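Local coordinates for uncharacterized protein lp_2664 (Lactobacillus plantarum WCFS1, PDB 2PJQ) that is of unknown function but carries an HD domain, consistent with a metal-dependent phosphohydrolase, at residues B[196-199]-B[200-204]. Residues are numbered along the deposited sequence; the frame is centred on the assembly and turned at random.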
loop_
_atom_site.group_PDB
_atom_site.type_symbol
_atom_site.label_atom_id
_atom_site.label_comp_id
_atom_site.label_asym_id
_atom_site.label_seq_id
_atom_site.Cartn_x
_atom_site.Cartn_y
_atom_site.Cartn_z
ATOM N N LYS B 196 23.621 -9.314 -3.014
ATOM C CA LYS B 196 22.998 -10.599 -3.324
ATOM C C LYS B 196 22.641 -11.257 -2.013
ATOM O O LYS B 196 21.578 -11.832 -1.867
ATOM C CB LYS B 196 23.960 -11.515 -4.088
ATOM C CG LYS B 196 24.203 -11.131 -5.525
ATOM C CD LYS B 196 25.075 -12.166 -6.203
ATOM C CE LYS B 196 25.290 -11.827 -7.671
ATOM N NZ LYS B 196 25.991 -12.924 -8.410
ATOM N N ALA B 197 23.542 -11.149 -1.051
ATOM C CA ALA B 197 23.324 -11.755 0.252
ATOM C C ALA B 197 22.131 -11.114 0.943
ATOM O O ALA B 197 21.235 -11.805 1.440
ATOM C CB ALA B 197 24.574 -11.609 1.114
ATOM N N LEU B 198 22.122 -9.789 0.965
ATOM C CA LEU B 198 21.061 -9.045 1.606
ATOM C C LEU B 198 19.738 -9.261 0.892
ATOM O O LEU B 198 18.697 -9.414 1.520
ATOM C CB LEU B 198 21.423 -7.571 1.614
ATOM C CG LEU B 198 20.677 -6.802 2.686
ATOM C CD1 LEU B 198 20.781 -7.574 3.980
ATOM C CD2 LEU B 198 21.251 -5.399 2.823
ATOM N N ALA B 199 19.794 -9.271 -0.432
ATOM C CA ALA B 199 18.612 -9.479 -1.248
ATOM C C ALA B 199 18.088 -10.891 -1.022
ATOM O O ALA B 199 16.997 -11.229 -1.465
ATOM C CB ALA B 199 18.952 -9.280 -2.711
ATOM N N ALA B 200 18.874 -11.705 -0.323
ATOM C CA ALA B 200 18.504 -13.088 -0.037
ATOM C C ALA B 200 17.518 -13.236 1.119
ATOM O O ALA B 200 16.723 -14.168 1.126
ATOM C CB ALA B 200 19.754 -13.910 0.239
ATOM N N HIS B 201 17.567 -12.346 2.108
ATOM C CA HIS B 201 16.611 -12.442 3.209
ATOM C C HIS B 201 15.510 -11.406 3.026
ATOM O O HIS B 201 14.951 -10.883 3.986
ATOM C CB HIS B 201 17.271 -12.226 4.574
ATOM C CG HIS B 201 16.394 -12.624 5.730
ATOM N ND1 HIS B 201 15.024 -12.449 5.722
ATOM C CD2 HIS B 201 16.691 -13.181 6.929
ATOM C CE1 HIS B 201 14.517 -12.882 6.863
ATOM N NE2 HIS B 201 15.507 -13.330 7.612
ATOM N N ARG B 202 15.190 -11.112 1.776
ATOM C CA ARG B 202 14.163 -10.135 1.511
ATOM C C ARG B 202 13.197 -10.598 0.435
ATOM O O ARG B 202 12.384 -9.817 -0.039
ATOM C CB ARG B 202 14.819 -8.804 1.131
ATOM C CG ARG B 202 15.688 -8.243 2.246
ATOM C CD ARG B 202 16.146 -6.831 1.977
ATOM N NE ARG B 202 16.644 -6.216 3.203
ATOM C CZ ARG B 202 17.029 -4.946 3.310
ATOM N NH1 ARG B 202 16.986 -4.149 2.256
ATOM N NH2 ARG B 202 17.425 -4.461 4.479
ATOM N N THR B 203 13.266 -11.874 0.066
ATOM C CA THR B 203 12.382 -12.411 -0.966
ATOM C C THR B 203 11.303 -13.307 -0.357
ATOM O O THR B 203 10.161 -13.339 -0.819
ATOM C CB THR B 203 13.196 -13.225 -1.992
ATOM O OG1 THR B 203 14.340 -12.465 -2.374
ATOM C CG2 THR B 203 12.376 -13.519 -3.261
ATOM N N ALA B 204 11.676 -14.030 0.690
ATOM C CA ALA B 204 10.766 -14.942 1.349
ATOM C C ALA B 204 9.477 -14.259 1.791
ATOM O O ALA B 204 8.397 -14.844 1.727
ATOM C CB ALA B 204 11.459 -15.569 2.531
#
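L198 lies over one face of the R202 guanidinium, four residues further along the chain. L198 CG stands above the centre of the flat group, 4.1 Å from R202 CZ. L198 CB points away from the loop, but with CG anti to the backbone N (chi1 -158°) the branch lies over the R202 group. R202 sends CG anti to its carbonyl carbon (chi1 -61°). From there the chain runs extended to NE and passes the leucine carbonyl, with R202 CG 3.3 Å from L198 O. The same L198 O also accepts a hydrogen bond from H201 N at 3.2 Å. The segment leads from helix 193-198 into the loop before helix 204-219 in a mostly helical HD-domain protein. T203 folds back on that turn. T203 OG1 makes a weak hydrogen bond to A199 O at 3.1 Å. A199 is buried against A187, M190 and I133. The far end of R202 reaches past the turn: NH1 bonds to L130 O, and NH2 forms a salt bridge with D220 of the second subunit. A methionine in place of R202 would lack the guanidinium, and would probably leave D220 of the second subunit without its salt-bridge mate and L130 O without this donor. The H201 side chain packs on Q212 of the second subunit.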